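Local coordinates for MutT/NUDIX family protein (Bacillus thuringiensis str. Al Hakam, PDB 3ID9), which probably hydrolyses a nucleoside diphosphate linked to another group, as Nudix hydrolases do, although its own substrate is not established, at residues Gln23-Gly28 and Pro93-Ile98; Lys80-Val85 and Ile98-Glu103; Leu37-Lys42 and His122-Val127. All coordinates share one frame; numbering follows the deposited sequence.

Contact 1 of 3, residues Gln23-Gly28 and Pro93-Ile98; sequences QVRVTG and PSLLHI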
loop_
_atom_site.group_PDB
_atom_site.type_symbol
_atom_site.label_atom_id
_atom_site.label_comp_id
_atom_site.label_asym_id
_atom_site.label_seq_id
_atom_site.Cartn_x
_atom_site.Cartn_y
_atom_site.Cartn_z
ATOM N N GLN B 23 3.810 10.987 9.127
ATOM C CA GLN B 23 3.564 11.886 8.009
ATOM C C GLN B 23 3.365 11.000 6.791
ATOM O O GLN B 23 4.220 10.174 6.473
ATOM C CB GLN B 23 4.751 12.816 7.773
ATOM C CG GLN B 23 4.621 13.629 6.491
ATOM C CD GLN B 23 5.817 14.538 6.230
ATOM O OE1 GLN B 23 6.959 14.077 6.112
ATOM N NE2 GLN B 23 5.554 15.840 6.136
ATOM N N VAL B 24 2.230 11.157 6.122
ATOM C CA VAL B 24 1.940 10.350 4.946
ATOM C C VAL B 24 1.941 11.172 3.661
ATOM O O VAL B 24 1.333 12.240 3.586
ATOM C CB VAL B 24 0.582 9.652 5.078
ATOM C CG1 VAL B 24 0.397 8.662 3.943
ATOM C CG2 VAL B 24 0.488 8.952 6.423
ATOM N N ARG B 25 2.633 10.662 2.650
ATOM C CA ARG B 25 2.719 11.332 1.360
ATOM C C ARG B 25 2.264 10.457 0.214
ATOM O O ARG B 25 2.617 9.277 0.138
ATOM C CB ARG B 25 4.151 11.802 1.102
ATOM C CG ARG B 25 4.501 13.020 1.918
ATOM C CD ARG B 25 5.941 13.467 1.783
ATOM N NE ARG B 25 6.085 14.731 2.494
ATOM C CZ ARG B 25 5.585 15.884 2.056
ATOM N NH1 ARG B 25 4.928 15.931 0.900
ATOM N NH2 ARG B 25 5.708 16.982 2.793
ATOM N N VAL B 26 1.466 11.048 -0.669
ATOM C CA VAL B 26 0.959 10.355 -1.842
ATOM C C VAL B 26 1.597 10.953 -3.086
ATOM O O VAL B 26 1.920 12.137 -3.118
ATOM C CB VAL B 26 -0.575 10.485 -1.968
ATOM C CG1 VAL B 26 -1.249 9.688 -0.877
ATOM C CG2 VAL B 26 -0.987 11.952 -1.878
ATOM N N THR B 27 1.784 10.123 -4.102
ATOM C CA THR B 27 2.374 10.566 -5.360
ATOM C C THR B 27 1.531 9.977 -6.468
ATOM O O THR B 27 1.119 8.816 -6.388
ATOM C CB THR B 27 3.832 10.079 -5.508
ATOM O OG1 THR B 27 4.671 10.838 -4.633
ATOM C CG2 THR B 27 4.316 10.235 -6.942
ATOM N N GLY B 28 1.268 10.782 -7.494
ATOM C CA GLY B 28 0.456 10.309 -8.591
ATOM C C GLY B 28 1.239 10.020 -9.855
ATOM O O GLY B 28 2.160 10.749 -10.220
ATOM N N PRO B 93 9.241 13.213 11.256
ATOM C CA PRO B 93 8.528 12.072 11.844
ATOM C C PRO B 93 8.533 10.846 10.939
ATOM O O PRO B 93 8.970 10.921 9.789
ATOM C CB PRO B 93 7.126 12.628 12.047
ATOM C CG PRO B 93 6.957 13.487 10.825
ATOM C CD PRO B 93 8.291 14.199 10.704
ATOM N N SER B 94 8.059 9.721 11.470
ATOM C CA SER B 94 7.995 8.479 10.699
ATOM C C SER B 94 7.333 8.787 9.370
ATOM O O SER B 94 6.362 9.538 9.317
ATOM C CB SER B 94 7.182 7.416 11.442
ATOM O OG SER B 94 7.946 6.831 12.478
ATOM N N LEU B 95 7.843 8.191 8.301
ATOM C CA LEU B 95 7.309 8.470 6.982
ATOM C C LEU B 95 6.772 7.295 6.185
ATOM O O LEU B 95 7.406 6.247 6.070
ATOM C CB LEU B 95 8.379 9.183 6.154
ATOM C CG LEU B 95 8.173 9.276 4.641
ATOM C CD1 LEU B 95 6.929 10.090 4.311
ATOM C CD2 LEU B 95 9.407 9.913 4.031
ATOM N N LEU B 96 5.589 7.492 5.624
ATOM C CA LEU B 96 4.972 6.486 4.786
ATOM C C LEU B 96 4.701 7.194 3.451
ATOM O O LEU B 96 4.031 8.226 3.408
ATOM C CB LEU B 96 3.678 5.993 5.427
ATOM C CG LEU B 96 3.012 4.806 4.732
ATOM C CD1 LEU B 96 3.972 3.627 4.693
ATOM C CD2 LEU B 96 1.743 4.435 5.469
ATOM N N HIS B 97 5.253 6.657 2.370
ATOM C CA HIS B 97 5.079 7.254 1.049
ATOM C C HIS B 97 4.350 6.308 0.088
ATOM O O HIS B 97 4.884 5.266 -0.288
ATOM C CB HIS B 97 6.450 7.626 0.467
ATOM C CG HIS B 97 6.376 8.396 -0.816
ATOM N ND1 HIS B 97 7.475 8.610 -1.624
ATOM C CD2 HIS B 97 5.335 9.016 -1.427
ATOM C CE1 HIS B 97 7.115 9.324 -2.675
ATOM N NE2 HIS B 97 5.820 9.584 -2.578
ATOM N N ILE B 98 3.138 6.679 -0.311
ATOM C CA ILE B 98 2.354 5.859 -1.234
ATOM C C ILE B 98 2.292 6.443 -2.656
ATOM O O ILE B 98 2.025 7.630 -2.837
ATOM C CB ILE B 98 0.884 5.675 -0.741
ATOM C CG1 ILE B 98 0.838 4.888 0.572
ATOM C CG2 ILE B 98 0.080 4.924 -1.786
ATOM C CD1 ILE B 98 1.050 5.722 1.801
HETATM O O HOH W 1 9.277 12.891 7.734
#
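The carbonyl O of Arg25 takes one hydrogen bond from strand 95-98, given by Ile98 N at 2.7 Å. The CA-H of His97 adds a weaker contact, with CA 3.3 Å from Arg25 O, and the edge of the His97 ring lies beside the same oxygen, CD2 at 3.1 Å from Arg25 O, which sits in the imidazole plane. A second partner lies in that same plane: Thr27 OG1 is 2.7 Å from His97 NE2, a hydrogen bond that either group could donate. CG of His97 stands anti to the backbone N (chi1 -173°), and the ring beyond it reaches Thr27 on the neighbouring strand; the Thr27 bond probably helps to hold the ring's rotation.

The strands run parallel, 17° apart, in the mixed sheet of the Nudix fold. The backbone N-H groups of Gln23, Arg25 and Thr27 donate in turn: Gln23 N to Ser94 O, Arg25 N to Leu96 O at 2.9 Å and Thr27 N to Ile98 O, while Leu96 N returns a bond to Gln23 O. On the face of Val24, Val26, Leu96 and Ile98, Val24 CG1 meets Ile98 CD1 at 3.7 Å. Helix 61-72, which carries much of the Nudix sequence motif, packs here, Leu61 touching Val24 and Ile98, and Met65 touching Val26. The other face is more polar and partly exposed. At its end Gln23 CB packs at 3.8 Å against CG of Pro93, which follows a cis peptide bond. One water donates both to Gln23 OE1, at 3.1 Å, and to Pro93 O.

Contact 2 of 3, residues Lys80-Val85 and Ile98-Glu103; sequences KKLLYV and ITFLLE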
loop_
_atom_site.group_PDB
_atom_site.type_symbol
_atom_site.label_atom_id
_atom_site.label_comp_id
_atom_site.label_asym_id
_atom_site.label_seq_id
_atom_site.Cartn_x
_atom_site.Cartn_y
_atom_site.Cartn_z
ATOM N N LYS B 80 -6.312 3.752 -9.775
ATOM C CA LYS B 80 -6.372 2.475 -10.475
ATOM C C LYS B 80 -5.848 1.432 -9.506
ATOM O O LYS B 80 -6.521 0.456 -9.193
ATOM C CB LYS B 80 -5.484 2.478 -11.722
ATOM C CG LYS B 80 -6.022 3.277 -12.889
ATOM C CD LYS B 80 -6.355 2.372 -14.072
ATOM C CE LYS B 80 -5.102 1.759 -14.700
ATOM N NZ LYS B 80 -4.223 2.784 -15.335
ATOM N N LYS B 81 -4.628 1.653 -9.032
ATOM C CA LYS B 81 -4.005 0.740 -8.097
ATOM C C LYS B 81 -2.861 1.356 -7.310
ATOM O O LYS B 81 -2.282 2.372 -7.699
ATOM C CB LYS B 81 -3.500 -0.509 -8.823
ATOM C CG LYS B 81 -4.517 -1.632 -8.893
ATOM C CD LYS B 81 -3.893 -2.888 -9.465
ATOM C CE LYS B 81 -4.819 -4.087 -9.310
ATOM N NZ LYS B 81 -4.086 -5.376 -9.537
ATOM N N LEU B 82 -2.561 0.722 -6.185
ATOM C CA LEU B 82 -1.487 1.130 -5.304
ATOM C C LEU B 82 -0.253 0.573 -6.011
ATOM O O LEU B 82 -0.143 -0.634 -6.227
ATOM C CB LEU B 82 -1.679 0.455 -3.951
ATOM C CG LEU B 82 -1.016 0.970 -2.683
ATOM C CD1 LEU B 82 0.374 1.461 -3.025
ATOM C CD2 LEU B 82 -1.860 2.073 -2.073
ATOM N N LEU B 83 0.672 1.438 -6.391
ATOM C CA LEU B 83 1.847 0.962 -7.093
ATOM C C LEU B 83 3.040 0.652 -6.204
ATOM O O LEU B 83 3.714 -0.369 -6.374
ATOM C CB LEU B 83 2.285 1.989 -8.142
ATOM C CG LEU B 83 3.614 1.639 -8.821
ATOM C CD1 LEU B 83 3.400 0.443 -9.741
ATOM C CD2 LEU B 83 4.141 2.831 -9.606
ATOM N N TYR B 84 3.298 1.532 -5.249
ATOM C CA TYR B 84 4.469 1.368 -4.425
ATOM C C TYR B 84 4.289 2.027 -3.071
ATOM O O TYR B 84 3.758 3.135 -2.968
ATOM C CB TYR B 84 5.650 1.997 -5.166
ATOM C CG TYR B 84 7.005 1.770 -4.564
ATOM C CD1 TYR B 84 7.696 0.579 -4.781
ATOM C CD2 TYR B 84 7.622 2.763 -3.808
ATOM C CE1 TYR B 84 8.978 0.385 -4.263
ATOM C CE2 TYR B 84 8.898 2.583 -3.286
ATOM C CZ TYR B 84 9.572 1.395 -3.519
ATOM O OH TYR B 84 10.849 1.235 -3.021
ATOM N N VAL B 85 4.732 1.330 -2.033
ATOM C CA VAL B 85 4.648 1.835 -0.677
ATOM C C VAL B 85 6.061 1.813 -0.121
ATOM O O VAL B 85 6.752 0.794 -0.159
ATOM C CB VAL B 85 3.705 0.973 0.202
ATOM C CG1 VAL B 85 3.770 1.444 1.643
ATOM C CG2 VAL B 85 2.272 1.083 -0.309
ATOM N N ILE B 98 3.138 6.679 -0.311
ATOM C CA ILE B 98 2.354 5.859 -1.234
ATOM C C ILE B 98 2.292 6.443 -2.656
ATOM O O ILE B 98 2.025 7.630 -2.837
ATOM C CB ILE B 98 0.884 5.675 -0.741
ATOM C CG1 ILE B 98 0.838 4.888 0.572
ATOM C CG2 ILE B 98 0.080 4.924 -1.786
ATOM C CD1 ILE B 98 1.050 5.722 1.801
ATOM N N THR B 99 2.529 5.592 -3.654
ATOM C CA THR B 99 2.478 5.996 -5.055
ATOM C C THR B 99 1.292 5.329 -5.745
ATOM O O THR B 99 1.176 4.099 -5.746
ATOM C CB THR B 99 3.769 5.605 -5.815
ATOM O OG1 THR B 99 4.842 6.464 -5.416
ATOM C CG2 THR B 99 3.569 5.739 -7.320
ATOM N N PHE B 100 0.421 6.142 -6.339
ATOM C CA PHE B 100 -0.771 5.639 -7.026
ATOM C C PHE B 100 -0.721 5.719 -8.549
ATOM O O PHE B 100 -0.268 6.718 -9.103
ATOM C CB PHE B 100 -2.015 6.430 -6.604
ATOM C CG PHE B 100 -2.488 6.157 -5.214
ATOM C CD1 PHE B 100 -2.494 7.170 -4.262
ATOM C CD2 PHE B 100 -2.971 4.897 -4.864
ATOM C CE1 PHE B 100 -2.980 6.936 -2.983
ATOM C CE2 PHE B 100 -3.458 4.648 -3.588
ATOM C CZ PHE B 100 -3.464 5.666 -2.642
ATOM N N LEU B 101 -1.190 4.672 -9.219
ATOM C CA LEU B 101 -1.296 4.698 -10.671
ATOM C C LEU B 101 -2.660 5.350 -10.844
ATOM O O LEU B 101 -3.667 4.817 -10.378
ATOM C CB LEU B 101 -1.326 3.293 -11.270
ATOM C CG LEU B 101 0.045 2.643 -11.447
ATOM C CD1 LEU B 101 -0.116 1.246 -12.039
ATOM C CD2 LEU B 101 0.894 3.519 -12.351
ATOM N N LEU B 102 -2.686 6.514 -11.485
ATOM C CA LEU B 102 -3.926 7.248 -11.680
ATOM C C LEU B 102 -4.493 7.126 -13.086
ATOM O O LEU B 102 -3.789 6.769 -14.029
ATOM C CB LEU B 102 -3.701 8.724 -11.359
ATOM C CG LEU B 102 -3.284 9.028 -9.924
ATOM C CD1 LEU B 102 -2.889 10.499 -9.787
ATOM C CD2 LEU B 102 -4.437 8.685 -8.990
ATOM N N GLU B 103 -5.782 7.423 -13.202
ATOM C CA GLU B 103 -6.484 7.403 -14.478
ATOM C C GLU B 103 -7.387 8.638 -14.544
ATOM O O GLU B 103 -8.027 9.007 -13.556
ATOM C CB GLU B 103 -7.316 6.132 -14.592
ATOM C CG GLU B 103 -8.092 6.000 -15.877
ATOM C CD GLU B 103 -8.664 4.605 -16.051
ATOM O OE1 GLU B 103 -7.866 3.661 -16.264
ATOM O OE2 GLU B 103 -9.904 4.455 -15.967
HETATM O O HOH W 2 5.877 5.295 -2.947
#
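Phe100 presents a ring edge to Lys81 O, which lies in the ring plane 3.9 Å from CD2, and its CE2 is approached obliquely by Leu82 CD2 at 3.4 Å. One face of this ring carries the CG2 methyl of Ile98, 3.7 Å above the plane and displaced toward the rim. Tyr155 of the second subunit packs edge-to-face with Phe100, and Leu61 and Met65 of helix 61-72 also touch it. The Tyr84 ring has a water at its edge, in plane; the water donates to Tyr84 O and is also hydrogen-bonded to Thr99 OG1, while the phenol OH bonds to Gln156 OE1.

Strands 77-88 and 95-104 form an antiparallel beta hairpin of the Nudix sheet, interrupted here by two classic bulges. Lys80 and Lys81 both face Leu101: Lys80 N bonds to Leu101 O, and Leu101 N to Lys81 O at 3.0 Å. Leu83 and Tyr84 both face Thr99, whose O accepts Leu83 N at 2.8 Å and, weakly, Tyr84 N, while Thr99 N returns a bond to Tyr84 O. Leu82 CG lies anti to its backbone N (chi1 -161°); of the two methyls beyond it, CD2 also meets Ile98 CG2 at 3.5 Å. Leu83 and Thr99 lie side by side, CD2 to CG2 3.7 Å, pointing the same way. At the far end Lys80 and Glu103 cross at about a right angle, and the ion pair between Lys80 NZ and Glu103 OE1 is long, 3.9 Å.

Contact 3 of 3, residues Leu37-Lys42 and His122-Val127; sequences LLVKQK and HDVQMV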
loop_
_atom_site.group_PDB
_atom_site.type_symbol
_atom_site.label_atom_id
_atom_site.label_comp_id
_atom_site.label_asym_id
_atom_site.label_seq_id
_atom_site.Cartn_x
_atom_site.Cartn_y
_atom_site.Cartn_z
ATOM N N LEU B 37 2.718 12.207 -16.544
ATOM C CA LEU B 37 2.395 13.587 -16.221
ATOM C C LEU B 37 3.380 14.170 -15.208
ATOM O O LEU B 37 3.472 13.686 -14.087
ATOM C CB LEU B 37 0.977 13.646 -15.644
ATOM C CG LEU B 37 0.243 14.898 -15.129
ATOM C CD1 LEU B 37 1.197 16.015 -14.766
ATOM C CD2 LEU B 37 -0.738 15.351 -16.184
ATOM N N LEU B 38 4.126 15.200 -15.604
ATOM C CA LEU B 38 5.025 15.859 -14.672
ATOM C C LEU B 38 4.485 17.252 -14.424
ATOM O O LEU B 38 3.841 17.848 -15.276
ATOM C CB LEU B 38 6.460 15.950 -15.189
ATOM C CG LEU B 38 7.185 14.618 -15.408
ATOM C CD1 LEU B 38 8.671 14.899 -15.675
ATOM C CD2 LEU B 38 6.998 13.706 -14.181
ATOM N N VAL B 39 4.760 17.749 -13.233
ATOM C CA VAL B 39 4.318 19.041 -12.779
ATOM C C VAL B 39 5.558 19.858 -12.434
ATOM O O VAL B 39 6.618 19.299 -12.139
ATOM C CB VAL B 39 3.402 18.838 -11.539
ATOM C CG1 VAL B 39 3.489 20.007 -10.595
ATOM C CG2 VAL B 39 1.970 18.642 -11.998
ATOM N N LYS B 40 5.444 21.178 -12.489
ATOM C CA LYS B 40 6.588 22.016 -12.166
ATOM C C LYS B 40 6.434 22.491 -10.728
ATOM O O LYS B 40 5.392 23.036 -10.357
ATOM C CB LYS B 40 6.658 23.211 -13.113
ATOM C CG LYS B 40 7.949 23.992 -13.039
ATOM C CD LYS B 40 9.042 23.352 -13.881
ATOM C CE LYS B 40 9.445 24.259 -15.054
ATOM N NZ LYS B 40 9.959 25.594 -14.611
ATOM N N GLN B 41 7.474 22.264 -9.923
ATOM C CA GLN B 41 7.484 22.653 -8.510
ATOM C C GLN B 41 7.567 24.162 -8.318
ATOM O O GLN B 41 8.390 24.835 -8.947
ATOM C CB GLN B 41 8.666 22.003 -7.783
ATOM C CG GLN B 41 8.618 20.485 -7.704
ATOM C CD GLN B 41 9.831 19.903 -6.986
ATOM O OE1 GLN B 41 10.971 20.063 -7.437
ATOM N NE2 GLN B 41 9.592 19.230 -5.861
ATOM N N LYS B 42 6.719 24.688 -7.440
ATOM C CA LYS B 42 6.706 26.119 -7.157
ATOM C C LYS B 42 7.701 26.417 -6.041
ATOM O O LYS B 42 7.611 27.444 -5.370
ATOM C CB LYS B 42 5.301 26.561 -6.740
ATOM C CG LYS B 42 4.223 26.212 -7.755
ATOM C CD LYS B 42 2.838 26.657 -7.297
ATOM C CE LYS B 42 2.732 28.175 -7.219
ATOM N NZ LYS B 42 1.365 28.616 -6.819
ATOM N N HIS B 122 -2.055 25.717 -14.737
ATOM C CA HIS B 122 -1.059 24.811 -14.192
ATOM C C HIS B 122 0.107 24.519 -15.120
ATOM O O HIS B 122 -0.044 24.514 -16.339
ATOM C CB HIS B 122 -1.738 23.498 -13.825
ATOM C CG HIS B 122 -2.940 23.677 -12.952
ATOM N ND1 HIS B 122 -2.845 24.053 -11.635
ATOM C CD2 HIS B 122 -4.259 23.555 -13.228
ATOM C CE1 HIS B 122 -4.063 24.156 -11.124
ATOM N NE2 HIS B 122 -4.935 23.861 -12.068
ATOM N N ASP B 123 1.270 24.280 -14.522
ATOM C CA ASP B 123 2.466 23.936 -15.272
ATOM C C ASP B 123 2.460 22.419 -15.390
ATOM O O ASP B 123 2.739 21.709 -14.428
ATOM C CB ASP B 123 3.716 24.409 -14.532
ATOM C CG ASP B 123 3.804 25.922 -14.453
ATOM O OD1 ASP B 123 3.261 26.601 -15.350
ATOM O OD2 ASP B 123 4.428 26.436 -13.503
ATOM N N VAL B 124 2.137 21.928 -16.581
ATOM C CA VAL B 124 2.041 20.495 -16.822
ATOM C C VAL B 124 2.719 20.054 -18.109
ATOM O O VAL B 124 2.698 20.758 -19.124
ATOM C CB VAL B 124 0.558 20.073 -16.881
ATOM C CG1 VAL B 124 0.429 18.594 -17.202
ATOM C CG2 VAL B 124 -0.109 20.401 -15.562
ATOM N N GLN B 125 3.307 18.867 -18.066
ATOM C CA GLN B 125 3.978 18.324 -19.226
ATOM C C GLN B 125 3.881 16.799 -19.220
ATOM O O GLN B 125 4.018 16.157 -18.179
ATOM C CB GLN B 125 5.439 18.761 -19.212
ATOM C CG GLN B 125 6.213 18.314 -20.419
ATOM C CD GLN B 125 7.703 18.593 -20.313
ATOM O OE1 GLN B 125 8.456 18.252 -21.217
ATOM N NE2 GLN B 125 8.134 19.208 -19.211
HETATM N N MSE B 126 3.627 16.219 -20.386
HETATM C CA MSE B 126 3.537 14.774 -20.514
HETATM C C MSE B 126 4.865 14.306 -21.095
HETATM O O MSE B 126 5.137 14.508 -22.268
HETATM C CB MSE B 126 2.384 14.389 -21.447
HETATM C CG MSE B 126 0.993 14.729 -20.924
HETATM SE SE MSE B 126 0.512 13.869 -19.223
HETATM C CE MSE B 126 0.572 12.014 -19.779
ATOM N N VAL B 127 5.694 13.684 -20.269
ATOM C CA VAL B 127 6.994 13.219 -20.721
ATOM C C VAL B 127 7.045 11.721 -21.005
ATOM O O VAL B 127 6.621 10.909 -20.194
ATOM C CB VAL B 127 8.095 13.576 -19.693
ATOM C CG1 VAL B 127 9.425 12.977 -20.121
ATOM C CG2 VAL B 127 8.230 15.092 -19.579
#
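Leu37 against Met126 and Val124, and Leu38 against Gln125, make the close part of this contact, an antiparallel pairing of strands 35-40 and 124-128 in the Nudix sheet; toward Lys40 and Asp123 it becomes looser and more open to solvent. In the close part Leu38 N points almost straight at Gln125 O, 2.7 Å away with an N-H...O angle of 177°. The return bond from Gln125 N to Leu38 O is longer, 3.0 Å, and its donor is tilted 19° from the carbonyl plane. Together the two make Leu38 and Gln125 a hydrogen-bonded pair.

Either side of it, Leu37 with Met126 and Val39 with Val124 are non-hydrogen-bonded pairs whose side chains share one face. There the branched end of Leu37 lies against Val124: CD1 and CD2 both approach Val124 CG1, CD2 at 3.6 Å. Met69 of helix 61-72 and Leu30 of strand 23-32 also pack on Leu37. On the other face Leu38 CD1 meets Val127 CG2 at 3.9 Å, and Trp48 and Tyr135 add aromatic cover, Trp48 touching Leu38 and Tyr135 touching Val127.

At the loose end the backbone bond from Lys40 N to Asp123 O is weak, at 3.4 Å. The two side chains touch through carbon, CB to CB, while the charged ends stay apart, with Lys40 NZ 5.7 Å from Asp123 OD2; any attraction there would probably be modest and screened by solvent.

Met126, modelled as selenomethionine, folds back over the close end. CG is anti to its carbonyl carbon (chi1 -66°), the bend at chi2 turns the selenium over Leu37, and SE lies 3.6 Å from Leu37 CD2.

Overall arrangement
All three contacts belong to one mixed sheet. Contacts 1 and 2 share Ile98 and use strand 95-104, which is flanked by strand 23-32 on one edge and strand 77-88 on the other; they touch directly, with a probable hydrogen bond from Phe100 N to Thr27 O. Contact 3 lies across the chain's centre, about 20 Å and 18 Å from them between centres. Contact 2 is the most buried, mainly aliphatic and aromatic, and faces the second subunit. Contact 1 is parallel, with a polar face backed by an apolar one. Contact 3, antiparallel like contact 2 but partly exposed, ends in a weak backbone bond beside charged residues, and no other chain of the assembly touches its segments.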